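PDB 1V9C: precorrin-8x Methyl Mutase, which probably catalyses the methyl migration that converts precorrin-8X to hydrogenobyrinate on the route to adenosylcobalamin. Local coordinates for residues B[7-10]-B[11-15]; B[28-31]-B[32-35]; B[38-42]-B[43-47]; B[192-195]-B[196-200]. One frame throughout, in Å; residues are numbered along the deposited sequence.

Interaction 1: B[7-10]-B[11-15]; sequences AIEE and ESFRI
Glu9 and Phe13 lie side by side, pointing the same way, an i to i+4 contact on the N-terminal alpha-helix 6-20, which packs against helix 30-40 and the second subunit. Glu9 CG sits over a face of the Phe13 ring, 4.1 Å from its centroid, a CH-pi contact, and the carboxylate continues past CE1 and CZ with its plane only 17° from that of the ring. Its OE2 has a long, weak ion pair with Arg35. With CG opposite its own carbonyl carbon (chi1 -79°), the phenyl group leans back along the helix, so that Glu9 O also comes over a face. His38 of helix 30-40 meets the ring edge-to-face. An alanine at Phe13 is likely to open a gap between the two helices and take away the ring face against which Glu9 CG rests.

On another side of the helix, Glu10 and Arg14 cross at about a right angle, their carboxylate and guanidinium planes 54° apart. Glu10 CG lies 3.5 Å from Arg14 NH1, while OE1 stays 4.0 Å from NH1, beyond a salt bridge. Ser12 packs on Val164 of the second subunit. Beneath these side chains the backbone bonds are regular, Ser12 N reaching Ile8 O at 2.7 Å.

Interaction 2: B[28-31]-B[32-35]; sequences LEWP and VVRR. With SO4 (sulfate ion), chain E; SO4 (sulfate ion), chain F.
Trp30 is crossed at about a right angle by both Val33 and Arg34 in the first turn of helix 30-40. The apolar part is the touch of Trp30 CZ3 on Val33 CG1 at 3.8 Å, with Arg34 CB over a face of the indole. Trp30 reaches forward along the helix because CG stands opposite the backbone N (chi1 -174°).

Among the backbone bonds, Glu29 O accepts from both Val32 N (3.0 Å) and Val33 N (3.3 Å), whereas Arg34 N points straight at Trp30 O (2.9 Å).

Of the charged groups, Arg34 sets its guanidinium nearly perpendicular to the indole, and Asp17 of helix 6-20 joins the two by accepting from Trp30 NE1 and pairing with Arg34 NE; Asp210 takes NH2. A water that accepts from Arg34 NH1 donates to Pro31 O. Arg35 instead turns its guanidinium edge to two sulfates: NE and NH2 grip one, NH2 2.7 Å from O2 of the chain E ion, while NH1 and NH2 hold the other, NH1 2.8 Å from O3 of the chain F ion. His198 also bonds the chain E ion. Both probably come from the crystallisation liquor, but such ions often mark pockets, and this anion site may belong to the active-site region.

Interaction 3: B[38-42]-B[43-47]; sequences HATAD and FEYKA
The backbone between Asp42 and Tyr45 folds into a type I beta turn, entered from the end of helix 30-40 through Ala41, whose phi is positive, and leading into the short helix 45-48. The turn's own bond, Tyr45 N to Asp42 O, is long and weak at 3.5 Å.

A firmer bond comes from the Asp42 side chain. Its OD1 accepts from Glu44 N at 2.8 Å, met nearly along the C-O axis, and also lies against Glu44 CB. The carboxylate can turn forward over the next residues because CG is anti to the backbone N (chi1 -176°). The other oxygen, OD2, forms a salt bridge with Lys187 of the same chain; Lys187 of the second subunit is a longer, weaker partner. Close to OD2 comes Asp42 OD2 of the second subunit; this approach of like charges could favour protonation of one of the pair, although the lysines would offset it.

Tyr45 folds back across Asp42 and Thr40, crossing each at about a right angle. Asp42 O lies at the ring edge, 3.2 Å from Tyr45 CD1. Asp42 CB meets Tyr45 CE1 at 3.7 Å, with the carboxylate and ring planes 64° apart. Thr40 OG1 comes obliquely to the same CD1-CE1 rim from the other side of the ring plane, 3.5 Å from Tyr45 CD1, while its main polar partner is Met36 O in the preceding turn of helix 30-40. Leu192 of helix 190-205 packs on both Thr40 and Tyr45. Phe43 heads to helix 6-20 and Phe163 of the second subunit. The whole is a tight helix-to-helix connection at the dimer interface, with a capping bond from Asp42 to Glu44 N in the turn that leads into the following helix.

Interaction 4: B[192-195]-B[196-200]; sequences LVVA and ALHAL. With SO4 (sulfate ion), chain E.
This is a local packing of side chains one turn apart within helix 190-205, buried near the middle of the chain, where the helix lies between strand 155-158 of the mixed sheet and helix 30-40. Its backbone is regular: Leu197 N meets Val193 O at 2.8 Å, and His198 N meets Val194 O at the same length with an N-H...O angle of 173°.

In each of two i to i+4 pairs the side chains lie alongside one another, pointing the same way. Val193 CG1 touches Leu197 CD1 at 3.7 Å, and both residues pack on Leu157 of strand 155-158. Val194 uses its CG1 as well, set anti to the backbone N (chi1 172°), and this methyl comes 3.4 Å from His198 CE1, oblique to the imidazole. Ala195 and Ala199 keep the opposing surface low, so helix 30-40 can approach through Ala39, Val32 and Arg35.

The imidazole is held by its two nitrogens. ND1 donates to O1 of the chain E sulfate at 3.0 Å, the oxygen lying in the ring plane at the edge, while NE2 accepts from the backbone N of Asn81. These two bonds hold the ring's rotation. A phenylalanine in place of His198 would probably leave the sulfate without this donor and the Asn81 N-H without its acceptor. Arg35 grips the same ion, and Ala195 CA comes 3.4 Å from its O3. The helix thus combines an apolar face, of the kind that covers a doubly wound alpha/beta sheet, with a polar edge that binds a sulfate, probably from the crystallisation liquor, and may line a pocket.

The contacts follow one another along the chain, interaction 1 on helix 6-20, interaction 2 at the start of helix 30-40, interaction 3 at its exit into helix 45-48, and interaction 4 on helix 190-205. Helix 30-40 is the common element: interaction 2 lies about 14 Å from interaction 1, 11 Å from interaction 3 and 9 Å from interaction 4, centre to centre, and touches all three. Interactions 1 and 4, about 17 Å apart, do not touch. Helix 30-40 thus packs between helix 190-205 and helix 6-20, and also reaches edge strand 49-51. Interactions 2 and 4 share a sulfate, marking a probable pocket between their helices, whereas interactions 1 and 3 reach the second subunit.

Interaction 1: B[7-10]-B[11-15]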
loop_
_atom_site.group_PDB
_atom_site.type_symbol
_atom_site.label_atom_id
_atom_site.label_comp_id
_atom_site.label_asym_id
_atom_site.label_seq_id
_atom_site.Cartn_x
_atom_site.Cartn_y
_atom_site.Cartn_z
ATOM N N ALA B 7 -20.249 0.051 -9.670
ATOM C CA ALA B 7 -21.154 -0.897 -9.041
ATOM C C ALA B 7 -20.391 -1.923 -8.217
ATOM O O ALA B 7 -20.792 -2.261 -7.101
ATOM C CB ALA B 7 -21.986 -1.594 -10.107
ATOM N N ILE B 8 -19.291 -2.418 -8.775
ATOM C CA ILE B 8 -18.470 -3.408 -8.094
ATOM C C ILE B 8 -17.991 -2.859 -6.752
ATOM O O ILE B 8 -18.062 -3.555 -5.739
ATOM C CB ILE B 8 -17.248 -3.820 -8.959
ATOM C CG1 ILE B 8 -17.720 -4.406 -10.293
ATOM C CG2 ILE B 8 -16.408 -4.845 -8.231
ATOM C CD1 ILE B 8 -18.628 -5.611 -10.161
ATOM N N GLU B 9 -17.524 -1.609 -6.741
ATOM C CA GLU B 9 -17.049 -0.988 -5.504
ATOM C C GLU B 9 -18.181 -0.859 -4.490
ATOM O O GLU B 9 -17.991 -1.107 -3.296
ATOM C CB GLU B 9 -16.458 0.399 -5.771
ATOM C CG GLU B 9 -15.891 1.054 -4.508
ATOM C CD GLU B 9 -15.455 2.499 -4.710
ATOM O OE1 GLU B 9 -16.316 3.347 -5.036
ATOM O OE2 GLU B 9 -14.250 2.784 -4.535
ATOM N N GLU B 10 -19.355 -0.452 -4.964
ATOM C CA GLU B 10 -20.505 -0.316 -4.082
ATOM C C GLU B 10 -20.843 -1.706 -3.549
ATOM O O GLU B 10 -21.103 -1.873 -2.354
ATOM C CB GLU B 10 -21.703 0.263 -4.836
ATOM C CG GLU B 10 -22.981 0.340 -4.004
ATOM C CD GLU B 10 -22.879 1.301 -2.821
ATOM O OE1 GLU B 10 -23.807 1.309 -1.982
ATOM O OE2 GLU B 10 -21.880 2.052 -2.731
ATOM N N GLU B 11 -20.822 -2.697 -4.443
ATOM C CA GLU B 11 -21.105 -4.080 -4.078
ATOM C C GLU B 11 -20.129 -4.522 -3.003
ATOM O O GLU B 11 -20.527 -5.030 -1.955
ATOM C CB GLU B 11 -20.944 -4.997 -5.281
ATOM C CG GLU B 11 -21.172 -6.478 -4.976
ATOM C CD GLU B 11 -20.684 -7.395 -6.090
ATOM O OE1 GLU B 11 -21.177 -8.538 -6.192
ATOM O OE2 GLU B 11 -19.793 -6.978 -6.860
ATOM N N SER B 12 -18.843 -4.326 -3.273
ATOM C CA SER B 12 -17.803 -4.699 -2.332
ATOM C C SER B 12 -17.962 -4.063 -0.957
ATOM O O SER B 12 -17.599 -4.676 0.040
ATOM C CB SER B 12 -16.429 -4.357 -2.895
ATOM O OG SER B 12 -15.949 -5.417 -3.692
ATOM N N PHE B 13 -18.471 -2.831 -0.914
ATOM C CA PHE B 13 -18.687 -2.135 0.350
ATOM C C PHE B 13 -19.834 -2.815 1.092
ATOM O O PHE B 13 -19.807 -2.939 2.316
ATOM C CB PHE B 13 -19.046 -0.672 0.120
ATOM C CG PHE B 13 -17.862 0.214 -0.180
ATOM C CD1 PHE B 13 -18.043 1.429 -0.839
ATOM C CD2 PHE B 13 -16.578 -0.163 0.181
ATOM C CE1 PHE B 13 -16.955 2.246 -1.138
ATOM C CE2 PHE B 13 -15.485 0.644 -0.112
ATOM C CZ PHE B 13 -15.668 1.847 -0.772
ATOM N N ARG B 14 -20.844 -3.229 0.337
ATOM C CA ARG B 14 -21.993 -3.933 0.885
ATOM C C ARG B 14 -21.498 -5.159 1.619
ATOM O O ARG B 14 -21.830 -5.377 2.783
ATOM C CB ARG B 14 -22.931 -4.402 -0.228
ATOM C CG ARG B 14 -24.173 -3.554 -0.412
ATOM C CD ARG B 14 -25.292 -4.364 -1.067
ATOM N NE ARG B 14 -25.070 -4.634 -2.484
ATOM C CZ ARG B 14 -24.866 -3.696 -3.405
ATOM N NH1 ARG B 14 -24.845 -2.414 -3.063
ATOM N NH2 ARG B 14 -24.706 -4.034 -4.674
ATOM N N ILE B 15 -20.706 -5.958 0.908
ATOM C CA ILE B 15 -20.147 -7.198 1.431
ATOM C C ILE B 15 -19.400 -7.006 2.747
ATOM O O ILE B 15 -19.509 -7.830 3.652
ATOM C CB ILE B 15 -19.208 -7.850 0.393
ATOM C CG1 ILE B 15 -20.028 -8.255 -0.838
ATOM C CG2 ILE B 15 -18.447 -9.028 1.021
ATOM C CD1 ILE B 15 -19.265 -9.051 -1.872
#

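Interaction 2: B[28-31]-B[32-35]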
loop_
_atom_site.group_PDB
_atom_site.type_symbol
_atom_site.label_atom_id
_atom_site.label_comp_id
_atom_site.label_asym_id
_atom_site.label_seq_id
_atom_site.Cartn_x
_atom_site.Cartn_y
_atom_site.Cartn_z
ATOM N N LEU B 28 -20.068 8.633 11.626
ATOM C CA LEU B 28 -19.016 9.248 10.823
ATOM C C LEU B 28 -17.748 8.421 10.809
ATOM O O LEU B 28 -16.966 8.491 9.872
ATOM C CB LEU B 28 -18.665 10.628 11.362
ATOM C CG LEU B 28 -19.621 11.768 11.076
ATOM C CD1 LEU B 28 -19.114 12.994 11.819
ATOM C CD2 LEU B 28 -19.711 12.029 9.582
ATOM N N GLU B 29 -17.546 7.640 11.859
ATOM C CA GLU B 29 -16.357 6.825 11.970
ATOM C C GLU B 29 -16.428 5.547 11.154
ATOM O O GLU B 29 -15.428 5.116 10.584
ATOM C CB GLU B 29 -16.110 6.469 13.432
ATOM C CG GLU B 29 -15.738 7.644 14.322
ATOM C CD GLU B 29 -15.796 7.284 15.801
ATOM O OE1 GLU B 29 -15.419 8.129 16.643
ATOM O OE2 GLU B 29 -16.227 6.155 16.121
ATOM N N TRP B 30 -17.607 4.940 11.100
ATOM C CA TRP B 30 -17.759 3.691 10.380
ATOM C C TRP B 30 -17.286 3.691 8.926
ATOM O O TRP B 30 -16.503 2.836 8.550
ATOM C CB TRP B 30 -19.207 3.190 10.436
ATOM C CG TRP B 30 -19.354 1.815 9.809
ATOM C CD1 TRP B 30 -20.195 1.461 8.785
ATOM C CD2 TRP B 30 -18.575 0.647 10.104
ATOM N NE1 TRP B 30 -19.977 0.148 8.419
ATOM C CE2 TRP B 30 -18.989 -0.375 9.212
ATOM C CE3 TRP B 30 -17.567 0.363 11.029
ATOM C CZ2 TRP B 30 -18.426 -1.656 9.222
ATOM C CZ3 TRP B 30 -17.002 -0.923 11.038
ATOM C CH2 TRP B 30 -17.434 -1.912 10.138
ATOM N N PRO B 31 -17.740 4.656 8.104
ATOM C CA PRO B 31 -17.325 4.698 6.701
ATOM C C PRO B 31 -15.811 4.656 6.543
ATOM O O PRO B 31 -15.297 4.207 5.529
ATOM C CB PRO B 31 -17.920 6.010 6.199
ATOM C CG PRO B 31 -19.109 6.211 7.084
ATOM C CD PRO B 31 -18.550 5.838 8.431
ATOM N N VAL B 32 -15.095 5.127 7.555
ATOM C CA VAL B 32 -13.642 5.119 7.491
ATOM C C VAL B 32 -13.111 3.710 7.731
ATOM O O VAL B 32 -12.240 3.232 7.003
ATOM C CB VAL B 32 -13.058 6.091 8.536
ATOM C CG1 VAL B 32 -11.549 5.948 8.619
ATOM C CG2 VAL B 32 -13.453 7.517 8.170
ATOM N N VAL B 33 -13.658 3.039 8.743
ATOM C CA VAL B 33 -13.207 1.697 9.095
ATOM C C VAL B 33 -13.563 0.691 8.014
ATOM O O VAL B 33 -12.784 -0.214 7.727
ATOM C CB VAL B 33 -13.803 1.225 10.450
ATOM C CG1 VAL B 33 -13.263 -0.142 10.805
ATOM C CG2 VAL B 33 -13.441 2.220 11.569
ATOM N N ARG B 34 -14.741 0.869 7.430
ATOM C CA ARG B 34 -15.242 0.019 6.363
ATOM C C ARG B 34 -14.260 0.075 5.196
ATOM O O ARG B 34 -13.837 -0.955 4.680
ATOM C CB ARG B 34 -16.616 0.523 5.903
ATOM C CG ARG B 34 -17.255 -0.302 4.798
ATOM C CD ARG B 34 -18.247 0.524 3.984
ATOM N NE ARG B 34 -19.476 0.860 4.693
ATOM C CZ ARG B 34 -20.086 2.041 4.605
ATOM N NH1 ARG B 34 -19.569 3.001 3.846
ATOM N NH2 ARG B 34 -21.225 2.258 5.254
ATOM N N ARG B 35 -13.896 1.294 4.800
ATOM C CA ARG B 35 -12.973 1.514 3.697
ATOM C C ARG B 35 -11.608 0.879 3.957
ATOM O O ARG B 35 -11.010 0.285 3.074
ATOM C CB ARG B 35 -12.821 3.014 3.445
ATOM C CG ARG B 35 -12.111 3.316 2.168
ATOM C CD ARG B 35 -12.940 4.232 1.322
ATOM N NE ARG B 35 -12.475 4.254 -0.058
ATOM C CZ ARG B 35 -13.132 4.846 -1.048
ATOM N NH1 ARG B 35 -14.280 5.465 -0.807
ATOM N NH2 ARG B 35 -12.649 4.809 -2.277
HETATM S S SO4 E . -9.464 2.770 -1.733
HETATM O O1 SO4 E . -8.107 3.319 -1.921
HETATM O O2 SO4 E . -10.388 3.327 -2.732
HETATM O O3 SO4 E . -9.944 3.137 -0.395
HETATM O O4 SO4 E . -9.417 1.302 -1.870
HETATM S S SO4 F . -15.325 6.982 -3.809
HETATM O O1 SO4 F . -13.887 7.114 -3.531
HETATM O O2 SO4 F . -15.837 8.228 -4.411
HETATM O O3 SO4 F . -16.039 6.701 -2.553
HETATM O O4 SO4 F . -15.541 5.864 -4.742
HETATM O O HOH W 1 -16.847 3.473 3.078
#

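Interaction 3: B[38-42]-B[43-47]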
loop_
_atom_site.group_PDB
_atom_site.type_symbol
_atom_site.label_atom_id
_atom_site.label_comp_id
_atom_site.label_asym_id
_atom_site.label_seq_id
_atom_site.Cartn_x
_atom_site.Cartn_y
_atom_site.Cartn_z
ATOM N N HIS B 38 -12.122 -2.817 3.547
ATOM C CA HIS B 38 -12.315 -3.087 2.140
ATOM C C HIS B 38 -10.948 -3.123 1.438
ATOM O O HIS B 38 -10.662 -4.030 0.664
ATOM C CB HIS B 38 -13.188 -2.006 1.531
ATOM C CG HIS B 38 -13.401 -2.171 0.060
ATOM N ND1 HIS B 38 -12.733 -1.415 -0.877
ATOM C CD2 HIS B 38 -14.189 -3.028 -0.635
ATOM C CE1 HIS B 38 -13.099 -1.798 -2.087
ATOM N NE2 HIS B 38 -13.980 -2.774 -1.968
ATOM N N ALA B 39 -10.091 -2.161 1.770
ATOM C CA ALA B 39 -8.762 -2.049 1.162
ATOM C C ALA B 39 -7.814 -3.178 1.521
ATOM O O ALA B 39 -6.889 -3.469 0.790
ATOM C CB ALA B 39 -8.131 -0.711 1.546
ATOM N N THR B 40 -8.049 -3.830 2.649
ATOM C CA THR B 40 -7.168 -4.903 3.070
ATOM C C THR B 40 -7.806 -6.289 3.149
ATOM O O THR B 40 -7.103 -7.278 3.241
ATOM C CB THR B 40 -6.611 -4.602 4.455
ATOM O OG1 THR B 40 -7.701 -4.535 5.381
ATOM C CG2 THR B 40 -5.863 -3.266 4.449
ATOM N N ALA B 41 -9.129 -6.348 3.118
ATOM C CA ALA B 41 -9.831 -7.618 3.279
ATOM C C ALA B 41 -9.357 -8.142 4.640
ATOM O O ALA B 41 -9.244 -9.336 4.847
ATOM C CB ALA B 41 -9.444 -8.601 2.170
ATOM N N ASP B 42 -9.031 -7.231 5.552
ATOM C CA ASP B 42 -8.567 -7.635 6.878
ATOM C C ASP B 42 -9.529 -7.088 7.901
ATOM O O ASP B 42 -9.460 -5.911 8.252
ATOM C CB ASP B 42 -7.177 -7.090 7.183
ATOM C CG ASP B 42 -6.640 -7.594 8.517
ATOM O OD1 ASP B 42 -7.450 -7.847 9.431
ATOM O OD2 ASP B 42 -5.410 -7.733 8.660
ATOM N N PHE B 43 -10.413 -7.957 8.390
ATOM C CA PHE B 43 -11.427 -7.563 9.354
ATOM C C PHE B 43 -10.955 -7.186 10.754
ATOM O O PHE B 43 -11.736 -6.639 11.532
ATOM C CB PHE B 43 -12.526 -8.639 9.443
ATOM C CG PHE B 43 -13.488 -8.592 8.302
ATOM C CD1 PHE B 43 -13.208 -9.243 7.114
ATOM C CD2 PHE B 43 -14.637 -7.830 8.385
ATOM C CE1 PHE B 43 -14.058 -9.127 6.036
ATOM C CE2 PHE B 43 -15.494 -7.712 7.300
ATOM C CZ PHE B 43 -15.203 -8.359 6.134
ATOM N N GLU B 44 -9.696 -7.451 11.081
ATOM C CA GLU B 44 -9.216 -7.088 12.403
ATOM C C GLU B 44 -9.199 -5.587 12.630
ATOM O O GLU B 44 -9.164 -5.143 13.776
ATOM C CB GLU B 44 -7.826 -7.657 12.673
ATOM C CG GLU B 44 -7.375 -7.415 14.115
ATOM C CD GLU B 44 -6.107 -8.166 14.492
ATOM O OE1 GLU B 44 -5.748 -8.156 15.690
ATOM O OE2 GLU B 44 -5.464 -8.764 13.602
ATOM N N TYR B 45 -9.235 -4.806 11.546
ATOM C CA TYR B 45 -9.229 -3.351 11.640
ATOM C C TYR B 45 -10.492 -2.809 12.323
ATOM O O TYR B 45 -10.542 -1.659 12.744
ATOM C CB TYR B 45 -9.051 -2.721 10.238
ATOM C CG TYR B 45 -7.626 -2.804 9.756
ATOM C CD1 TYR B 45 -7.247 -3.717 8.775
ATOM C CD2 TYR B 45 -6.624 -2.059 10.385
ATOM C CE1 TYR B 45 -5.910 -3.897 8.448
ATOM C CE2 TYR B 45 -5.294 -2.239 10.076
ATOM C CZ TYR B 45 -4.937 -3.161 9.108
ATOM O OH TYR B 45 -3.605 -3.360 8.834
ATOM N N LYS B 46 -11.522 -3.637 12.416
ATOM C CA LYS B 46 -12.756 -3.225 13.090
ATOM C C LYS B 46 -12.435 -3.026 14.575
ATOM O O LYS B 46 -12.970 -2.136 15.227
ATOM C CB LYS B 46 -13.821 -4.318 12.975
ATOM C CG LYS B 46 -15.194 -3.892 13.460
ATOM C CD LYS B 46 -16.180 -5.058 13.455
ATOM C CE LYS B 46 -15.957 -6.013 14.616
ATOM N NZ LYS B 46 -16.851 -7.206 14.518
ATOM N N ALA B 47 -11.547 -3.872 15.081
ATOM C CA ALA B 47 -11.137 -3.850 16.477
ATOM C C ALA B 47 -9.877 -3.023 16.743
ATOM O O ALA B 47 -9.685 -2.522 17.845
ATOM C CB ALA B 47 -10.927 -5.285 16.962
#

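Interaction 4: B[192-195]-B[196-200]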
loop_
_atom_site.group_PDB
_atom_site.type_symbol
_atom_site.label_atom_id
_atom_site.label_comp_id
_atom_site.label_asym_id
_atom_site.label_seq_id
_atom_site.Cartn_x
_atom_site.Cartn_y
_atom_site.Cartn_z
ATOM N N LEU B 192 -3.645 1.679 4.348
ATOM C CA LEU B 192 -4.642 2.079 5.326
ATOM C C LEU B 192 -4.792 3.606 5.313
ATOM O O LEU B 192 -5.895 4.119 5.350
ATOM C CB LEU B 192 -4.270 1.551 6.727
ATOM C CG LEU B 192 -4.404 0.052 7.053
ATOM C CD1 LEU B 192 -5.865 -0.364 6.909
ATOM C CD2 LEU B 192 -3.500 -0.802 6.153
ATOM N N VAL B 193 -3.686 4.335 5.233
ATOM C CA VAL B 193 -3.794 5.794 5.186
ATOM C C VAL B 193 -4.593 6.219 3.949
ATOM O O VAL B 193 -5.538 7.002 4.058
ATOM C CB VAL B 193 -2.415 6.488 5.110
ATOM C CG1 VAL B 193 -2.600 7.985 5.207
ATOM C CG2 VAL B 193 -1.542 6.025 6.244
ATOM N N VAL B 194 -4.211 5.706 2.775
ATOM C CA VAL B 194 -4.917 6.054 1.539
ATOM C C VAL B 194 -6.435 5.794 1.683
ATOM O O VAL B 194 -7.257 6.666 1.409
ATOM C CB VAL B 194 -4.352 5.242 0.331
ATOM C CG1 VAL B 194 -5.218 5.458 -0.905
ATOM C CG2 VAL B 194 -2.897 5.651 0.046
ATOM N N ALA B 195 -6.798 4.600 2.141
ATOM C CA ALA B 195 -8.215 4.241 2.299
ATOM C C ALA B 195 -8.956 5.180 3.248
ATOM O O ALA B 195 -10.092 5.577 2.980
ATOM C CB ALA B 195 -8.338 2.788 2.781
ATOM N N ALA B 196 -8.312 5.517 4.361
ATOM C CA ALA B 196 -8.890 6.428 5.343
ATOM C C ALA B 196 -9.059 7.834 4.727
ATOM O O ALA B 196 -10.079 8.491 4.931
ATOM C CB ALA B 196 -7.991 6.499 6.596
ATOM N N LEU B 197 -8.057 8.293 3.979
ATOM C CA LEU B 197 -8.156 9.602 3.333
ATOM C C LEU B 197 -9.274 9.559 2.288
ATOM O O LEU B 197 -10.114 10.446 2.254
ATOM C CB LEU B 197 -6.819 9.995 2.678
ATOM C CG LEU B 197 -5.746 10.412 3.698
ATOM C CD1 LEU B 197 -4.354 10.500 3.093
ATOM C CD2 LEU B 197 -6.162 11.763 4.255
ATOM N N HIS B 198 -9.303 8.525 1.445
ATOM C CA HIS B 198 -10.369 8.451 0.461
ATOM C C HIS B 198 -11.729 8.468 1.149
ATOM O O HIS B 198 -12.662 9.099 0.669
ATOM C CB HIS B 198 -10.209 7.209 -0.411
ATOM C CG HIS B 198 -9.182 7.368 -1.490
ATOM N ND1 HIS B 198 -8.483 6.306 -2.022
ATOM C CD2 HIS B 198 -8.730 8.472 -2.133
ATOM C CE1 HIS B 198 -7.641 6.744 -2.939
ATOM N NE2 HIS B 198 -7.769 8.056 -3.025
ATOM N N ALA B 199 -11.831 7.810 2.298
ATOM C CA ALA B 199 -13.097 7.786 3.017
ATOM C C ALA B 199 -13.437 9.183 3.508
ATOM O O ALA B 199 -14.592 9.587 3.470
ATOM C CB ALA B 199 -13.025 6.825 4.192
ATOM N N LEU B 200 -12.431 9.921 3.965
ATOM C CA LEU B 200 -12.670 11.271 4.461
ATOM C C LEU B 200 -13.138 12.182 3.353
ATOM O O LEU B 200 -14.070 12.957 3.543
ATOM C CB LEU B 200 -11.415 11.839 5.127
ATOM C CG LEU B 200 -11.121 11.142 6.462
ATOM C CD1 LEU B 200 -9.848 11.685 7.096
ATOM C CD2 LEU B 200 -12.316 11.323 7.372
HETATM S S SO4 E . -9.464 2.770 -1.733
HETATM O O1 SO4 E . -8.107 3.319 -1.921
HETATM O O2 SO4 E . -10.388 3.327 -2.732
HETATM O O3 SO4 E . -9.944 3.137 -0.395
HETATM O O4 SO4 E . -9.417 1.302 -1.870
#